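Local structure of putative D-arabinose 5-phosphate isomerase (Klebsiella pneumoniae subsp. pneumoniae, 3K2V) at residues L22-T36 and L137-A149. The protein probably interconverts D-ribulose 5-phosphate and D-arabinose 5-phosphate through its isomerase domain, while the CBS-domain pair described here binds a CMP-linked 3-deoxy-octulosonic acid. Numbering follows the deposited sequence. Where two conformers were deposited one is given.
Sequences LGRKLLLRVNDIMHT and LLGVVHMHDLLRA. With CMK (cytidine 5'-monophosphate 3-deoxy-beta-D-gulo-oct-2-ulo-pyranosonic acid), chain G.
With CG anti to the carbonyl carbon (chi1 -59°), the His-35 ring lies beside Val-140 O and reaches Asp-145, whose own chi1 of -60° sends its carboxylate to meet it. NE2 of His-35 gives a weak, bent hydrogen bond to OD1 of Asp-145 (2.9 Å), with ring and carboxylate planes 56° apart. Arg-148 NH2 makes a salt bridge to the same OD1, its modelled length doubtfully short, while OD2 takes the backbone N of His-142 (2.8 Å) in a capping box. His-35 and Val-140 form a single antiparallel hydrogen-bonded bridge: His-35 N to Val-140 O is 2.9 Å, Val-140 N to His-35 O 3.1 Å. Selenomethionine Met-34 runs extended beyond CG, SE 3.9 Å from Gly-139 CA. The Ile-33 and Leu-146 side chains cross at about a right angle, CD1 to CD2 3.8 Å, and Lys-25 runs alongside Arg-148 O and Ala-149 CB to bond Asp-145 O through NZ (2.8 Å). Residues 22-36 thus pack along the strand end and short helix that close the second CBS domain. Through OD2 on His-142 N, Asp-145 ties His-35 to the strand-helix junction carrying the CMK-pocket residues His-142 and His-144, and Arg-148 would probably offset the carboxylate's charge.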
loop_
_atom_site.group_PDB
_atom_site.type_symbol
_atom_site.label_atom_id
_atom_site.label_comp_id
_atom_site.label_asym_id
_atom_site.label_seq_id
_atom_site.Cartn_x
_atom_site.Cartn_y
_atom_site.Cartn_z
ATOM N N LEU A 22 19.330 -10.950 -1.073
ATOM C CA LEU A 22 17.984 -10.798 -1.614
ATOM C C LEU A 22 17.647 -11.965 -2.541
ATOM O O LEU A 22 16.566 -12.555 -2.434
ATOM C CB LEU A 22 17.858 -9.473 -2.375
ATOM C CG LEU A 22 16.466 -9.163 -2.920
ATOM C CD1 LEU A 22 15.394 -9.339 -1.834
ATOM C CD2 LEU A 22 16.431 -7.752 -3.499
ATOM N N GLY A 23 18.589 -12.286 -3.437
ATOM C CA GLY A 23 18.493 -13.449 -4.322
ATOM C C GLY A 23 18.259 -14.768 -3.593
ATOM O O GLY A 23 17.434 -15.587 -4.027
ATOM N N ARG A 24 18.981 -14.977 -2.490
ATOM C CA ARG A 24 18.804 -16.172 -1.659
ATOM C C ARG A 24 17.465 -16.152 -0.939
ATOM O O ARG A 24 16.818 -17.192 -0.812
ATOM C CB ARG A 24 19.931 -16.315 -0.637
ATOM C CG ARG A 24 21.169 -16.990 -1.198
ATOM C CD ARG A 24 22.339 -16.960 -0.216
ATOM N NE ARG A 24 23.424 -16.080 -0.675
ATOM C CZ ARG A 24 23.851 -14.972 -0.064
ATOM N NH1 ARG A 24 23.310 -14.550 1.078
ATOM N NH2 ARG A 24 24.848 -14.276 -0.605
ATOM N N LYS A 25 17.040 -14.976 -0.477
ATOM C CA LYS A 25 15.757 -14.897 0.209
ATOM C C LYS A 25 14.615 -15.171 -0.758
ATOM O O LYS A 25 13.631 -15.776 -0.375
ATOM C CB LYS A 25 15.543 -13.574 0.959
ATOM C CG LYS A 25 15.040 -13.840 2.408
ATOM C CD LYS A 25 13.931 -12.940 2.878
ATOM C CE LYS A 25 13.688 -13.142 4.378
ATOM N NZ LYS A 25 12.423 -12.459 4.823
ATOM N N LEU A 26 14.776 -14.782 -2.022
ATOM C CA LEU A 26 13.742 -15.043 -3.030
ATOM C C LEU A 26 13.633 -16.534 -3.428
ATOM O O LEU A 26 12.702 -16.915 -4.134
ATOM C CB LEU A 26 13.956 -14.185 -4.277
ATOM C CG LEU A 26 13.828 -12.657 -4.106
ATOM C CD1 LEU A 26 14.087 -11.969 -5.442
ATOM C CD2 LEU A 26 12.471 -12.272 -3.545
ATOM N N LEU A 27 14.564 -17.368 -2.976
ATOM C CA LEU A 27 14.488 -18.817 -3.243
ATOM C C LEU A 27 13.827 -19.562 -2.080
ATOM O O LEU A 27 13.614 -20.750 -2.162
ATOM C CB LEU A 27 15.873 -19.401 -3.548
ATOM C CG LEU A 27 16.501 -18.924 -4.859
ATOM C CD1 LEU A 27 17.833 -19.631 -5.082
ATOM C CD2 LEU A 27 15.546 -19.140 -6.037
ATOM N N LEU A 28 13.452 -18.850 -1.021
ATOM C CA LEU A 28 12.758 -19.481 0.104
ATOM C C LEU A 28 11.281 -19.714 -0.214
ATOM O O LEU A 28 10.670 -18.992 -1.021
ATOM C CB LEU A 28 12.862 -18.617 1.360
ATOM C CG LEU A 28 14.265 -18.351 1.922
ATOM C CD1 LEU A 28 14.143 -17.310 3.051
ATOM C CD2 LEU A 28 14.934 -19.631 2.381
ATOM N N ARG A 29 10.714 -20.712 0.455
ATOM C CA ARG A 29 9.280 -20.958 0.411
ATOM C C ARG A 29 8.568 -19.924 1.283
ATOM O O ARG A 29 9.020 -19.628 2.398
ATOM C CB ARG A 29 8.959 -22.377 0.915
ATOM C CG ARG A 29 9.486 -23.451 0.003
ATOM C CD ARG A 29 9.320 -24.842 0.576
ATOM N NE ARG A 29 10.124 -25.074 1.768
ATOM C CZ ARG A 29 11.409 -25.425 1.778
ATOM N NH1 ARG A 29 12.000 -25.622 2.938
ATOM N NH2 ARG A 29 12.109 -25.584 0.655
ATOM N N VAL A 30 7.440 -19.409 0.807
ATOM C CA VAL A 30 6.682 -18.412 1.574
ATOM C C VAL A 30 6.261 -18.934 2.966
ATOM O O VAL A 30 6.160 -18.163 3.920
ATOM C CB VAL A 30 5.501 -17.807 0.796
ATOM C CG1 VAL A 30 6.016 -17.029 -0.419
ATOM C CG2 VAL A 30 4.478 -18.863 0.372
ATOM N N ASN A 31 6.079 -20.246 3.092
ATOM C CA ASN A 31 5.777 -20.876 4.377
ATOM C C ASN A 31 6.729 -20.413 5.483
ATOM O O ASN A 31 6.346 -20.276 6.635
ATOM C CB ASN A 31 5.950 -22.393 4.257
ATOM C CG ASN A 31 5.249 -23.140 5.343
ATOM O OD1 ASN A 31 4.110 -22.826 5.697
ATOM N ND2 ASN A 31 5.879 -24.144 5.840
ATOM N N ASP A 32 7.992 -20.242 5.121
ATOM C CA ASP A 32 9.033 -19.956 6.076
ATOM C C ASP A 32 9.235 -18.478 6.326
ATOM O O ASP A 32 10.060 -18.120 7.146
ATOM C CB ASP A 32 10.337 -20.623 5.619
ATOM C CG ASP A 32 10.188 -22.151 5.484
ATOM O OD1 ASP A 32 9.364 -22.740 6.214
ATOM O OD2 ASP A 32 10.850 -22.767 4.628
ATOM N N ILE A 33 8.503 -17.616 5.627
ATOM C CA ILE A 33 8.610 -16.187 5.878
ATOM C C ILE A 33 7.283 -15.498 6.150
ATOM O O ILE A 33 7.272 -14.360 6.560
ATOM C CB ILE A 33 9.356 -15.453 4.749
ATOM C CG1 ILE A 33 8.627 -15.491 3.420
ATOM C CG2 ILE A 33 10.733 -16.064 4.518
ATOM C CD1 ILE A 33 9.679 -15.583 2.243
HETATM N N MSE A 34 6.172 -16.186 5.933
HETATM C CA MSE A 34 4.870 -15.599 6.117
HETATM C C MSE A 34 4.541 -15.309 7.590
HETATM O O MSE A 34 5.079 -15.939 8.505
HETATM C CB MSE A 34 3.793 -16.511 5.541
HETATM C CG MSE A 34 3.593 -17.798 6.308
HETATM SE SE MSE A 34 2.385 -18.959 5.385
HETATM C CE MSE A 34 2.310 -20.380 6.632
ATOM N N HIS A 35 3.619 -14.370 7.788
ATOM C CA HIS A 35 3.016 -14.101 9.085
ATOM C C HIS A 35 1.951 -15.145 9.376
ATOM O O HIS A 35 1.121 -15.459 8.525
ATOM C CB HIS A 35 2.401 -12.686 9.094
ATOM C CG HIS A 35 3.410 -11.622 8.818
ATOM N ND1 HIS A 35 4.325 -11.209 9.763
ATOM C CD2 HIS A 35 3.717 -10.961 7.676
ATOM C CE1 HIS A 35 5.126 -10.303 9.221
ATOM N NE2 HIS A 35 4.769 -10.128 7.959
ATOM N N THR A 36 1.968 -15.670 10.591
ATOM C CA THR A 36 1.024 -16.705 11.017
ATOM C C THR A 36 0.479 -16.335 12.371
ATOM O O THR A 36 0.935 -15.374 12.989
ATOM C CB THR A 36 1.722 -18.077 11.127
ATOM O OG1 THR A 36 2.687 -18.018 12.170
ATOM C CG2 THR A 36 2.433 -18.413 9.837
ATOM N N LEU A 137 -6.982 -20.254 5.159
ATOM C CA LEU A 137 -5.946 -19.231 5.308
ATOM C C LEU A 137 -4.882 -19.704 6.283
ATOM O O LEU A 137 -5.190 -19.943 7.434
ATOM C CB LEU A 137 -6.557 -17.917 5.810
ATOM C CG LEU A 137 -5.604 -16.714 5.939
ATOM C CD1 LEU A 137 -4.971 -16.377 4.594
ATOM C CD2 LEU A 137 -6.294 -15.466 6.506
ATOM N N LEU A 138 -3.630 -19.793 5.821
ATOM C CA LEU A 138 -2.501 -20.226 6.658
ATOM C C LEU A 138 -1.603 -19.079 7.088
ATOM O O LEU A 138 -0.883 -19.169 8.082
ATOM C CB LEU A 138 -1.632 -21.208 5.846
ATOM C CG LEU A 138 -2.320 -22.476 5.337
ATOM C CD1 LEU A 138 -1.316 -23.389 4.594
ATOM C CD2 LEU A 138 -2.986 -23.217 6.507
ATOM N N GLY A 139 -1.606 -18.008 6.308
ATOM C CA GLY A 139 -0.704 -16.915 6.570
ATOM C C GLY A 139 -0.823 -15.831 5.514
ATOM O O GLY A 139 -1.651 -15.920 4.616
ATOM N N VAL A 140 0.014 -14.805 5.655
ATOM C CA VAL A 140 0.035 -13.674 4.736
ATOM C C VAL A 140 1.481 -13.252 4.560
ATOM O O VAL A 140 2.267 -13.299 5.510
ATOM C CB VAL A 140 -0.802 -12.500 5.272
ATOM C CG1 VAL A 140 -0.748 -11.322 4.336
ATOM C CG2 VAL A 140 -2.259 -12.916 5.484
ATOM N N VAL A 141 1.827 -12.880 3.334
ATOM C CA VAL A 141 3.148 -12.361 3.017
ATOM C C VAL A 141 2.988 -10.983 2.404
ATOM O O VAL A 141 2.183 -10.813 1.499
ATOM C CB VAL A 141 3.895 -13.216 1.977
ATOM C CG1 VAL A 141 5.336 -12.692 1.817
ATOM C CG2 VAL A 141 3.891 -14.669 2.361
ATOM N N HIS A 142 3.783 -10.027 2.880
ATOM C CA HIS A 142 3.806 -8.668 2.345
ATOM C C HIS A 142 5.077 -8.506 1.530
ATOM O O HIS A 142 6.108 -9.146 1.809
ATOM C CB HIS A 142 3.814 -7.661 3.497
ATOM C CG HIS A 142 3.461 -6.260 3.084
ATOM N ND1 HIS A 142 4.374 -5.401 2.508
ATOM C CD2 HIS A 142 2.302 -5.570 3.172
ATOM C CE1 HIS A 142 3.790 -4.241 2.248
ATOM N NE2 HIS A 142 2.529 -4.314 2.641
HETATM N N MSE A 143 5.010 -7.636 0.527
HETATM C CA MSE A 143 6.197 -7.312 -0.266
HETATM C C MSE A 143 7.380 -6.952 0.640
HETATM O O MSE A 143 8.500 -7.376 0.349
HETATM C CB MSE A 143 5.901 -6.201 -1.291
HETATM C CG MSE A 143 6.914 -6.108 -2.452
HETATM SE SE MSE A 143 6.215 -4.978 -3.925
HETATM C CE MSE A 143 4.986 -6.258 -4.734
ATOM N N HIS A 144 7.144 -6.230 1.739
ATOM C CA HIS A 144 8.218 -5.890 2.696
ATOM C C HIS A 144 8.937 -7.118 3.259
ATOM O O HIS A 144 10.144 -7.080 3.474
ATOM C CB HIS A 144 7.684 -5.081 3.886
ATOM C CG HIS A 144 7.377 -3.655 3.561
ATOM N ND1 HIS A 144 8.242 -2.849 2.857
ATOM C CD2 HIS A 144 6.307 -2.886 3.860
ATOM C CE1 HIS A 144 7.713 -1.646 2.728
ATOM N NE2 HIS A 144 6.542 -1.639 3.333
ATOM N N ASP A 145 8.186 -8.191 3.490
ATOM C CA ASP A 145 8.738 -9.460 3.992
ATOM C C ASP A 145 9.736 -10.091 3.018
ATOM O O ASP A 145 10.703 -10.728 3.439
ATOM C CB ASP A 145 7.627 -10.474 4.250
ATOM C CG ASP A 145 6.619 -10.001 5.273
ATOM O OD1 ASP A 145 7.032 -9.382 6.257
ATOM O OD2 ASP A 145 5.406 -10.248 5.097
ATOM N N LEU A 146 9.513 -9.905 1.724
ATOM C CA LEU A 146 10.377 -10.503 0.718
ATOM C C LEU A 146 11.705 -9.784 0.582
ATOM O O LEU A 146 12.627 -10.332 -0.022
ATOM C CB LEU A 146 9.664 -10.614 -0.633
ATOM C CG LEU A 146 8.313 -11.326 -0.568
ATOM C CD1 LEU A 146 7.712 -11.462 -1.951
ATOM C CD2 LEU A 146 8.370 -12.690 0.126
ATOM N N LEU A 147 11.841 -8.608 1.193
ATOM C CA LEU A 147 13.102 -7.864 1.186
ATOM C C LEU A 147 13.772 -7.696 2.558
ATOM O O LEU A 147 14.758 -6.971 2.665
ATOM C CB LEU A 147 12.868 -6.462 0.628
ATOM C CG LEU A 147 11.813 -6.291 -0.460
ATOM C CD1 LEU A 147 11.549 -4.797 -0.610
ATOM C CD2 LEU A 147 12.225 -6.952 -1.776
ATOM N N ARG A 148 13.246 -8.316 3.610
ATOM C CA ARG A 148 13.873 -8.209 4.936
ATOM C C ARG A 148 14.842 -9.377 5.157
ATOM O O ARG A 148 14.973 -10.248 4.282
ATOM C CB ARG A 148 12.810 -8.125 6.054
ATOM C CG ARG A 148 12.272 -9.459 6.596
ATOM C CD ARG A 148 11.314 -9.230 7.763
ATOM N NE ARG A 148 10.005 -8.749 7.307
ATOM C CZ ARG A 148 9.298 -7.771 7.883
ATOM N NH1 ARG A 148 9.747 -7.138 8.965
ATOM N NH2 ARG A 148 8.121 -7.415 7.367
ATOM N N ALA A 149 15.518 -9.383 6.316
ATOM C CA ALA A 149 16.423 -10.480 6.733
ATOM C C ALA A 149 17.566 -10.669 5.742
ATOM O O ALA A 149 17.942 -9.722 5.046
ATOM C CB ALA A 149 15.654 -11.799 6.928
HETATM N N1C CMK G . 4.935 8.757 3.897
HETATM C C2C CMK G . 5.922 9.788 3.746
HETATM N N3C CMK G . 6.627 9.870 2.555
HETATM C C4C CMK G . 6.398 8.966 1.509
HETATM C C5C CMK G . 5.451 7.962 1.649
HETATM C C6C CMK G . 4.728 7.856 2.846
HETATM O O2C CMK G . 6.140 10.608 4.638
HETATM N N4C CMK G . 7.102 9.099 0.386
HETATM C "C1'" CMK G . 4.162 8.651 5.181
HETATM C "C2'" CMK G . 2.630 8.524 4.996
HETATM O "O2'" CMK G . 1.993 9.814 4.838
HETATM C "C3'" CMK G . 2.209 7.830 6.290
HETATM C "C4'" CMK G . 3.468 7.046 6.750
HETATM O "O4'" CMK G . 4.583 7.470 5.913
HETATM O "O3'" CMK G . 1.849 8.827 7.256
HETATM C "C5'" CMK G . 3.363 5.541 6.343
HETATM O "O5'" CMK G . 3.031 5.413 4.896
HETATM P PA CMK G . 1.915 4.305 4.472
HETATM O O1A CMK G . 0.615 4.973 5.004
HETATM O O2A CMK G . 1.919 4.058 3.017
HETATM O O6 CMK G . 2.520 0.720 5.954
HETATM C C2 CMK G . 1.557 1.809 5.739
HETATM O O2 CMK G . 2.340 2.990 5.364
HETATM C C3 CMK G . 0.604 1.427 4.610
HETATM C C4 CMK G . -0.024 0.061 4.866
HETATM O O4 CMK G . -0.862 -0.257 3.743
HETATM C C5 CMK G . 1.043 -1.008 5.081
HETATM C C6 CMK G . 1.902 -0.562 6.276
HETATM C C7 CMK G . 2.974 -1.502 6.886
HETATM C C1 CMK G . 0.699 2.157 6.984
HETATM O O1X CMK G . 0.386 3.359 7.095
HETATM O O1Y CMK G . 0.308 1.244 7.756
HETATM O O5 CMK G . 1.855 -1.112 3.915
HETATM C C8 CMK G . 4.146 -1.822 5.970
HETATM O O8 CMK G . 5.334 -2.005 6.777
HETATM O O7 CMK G . 3.523 -0.894 8.066
#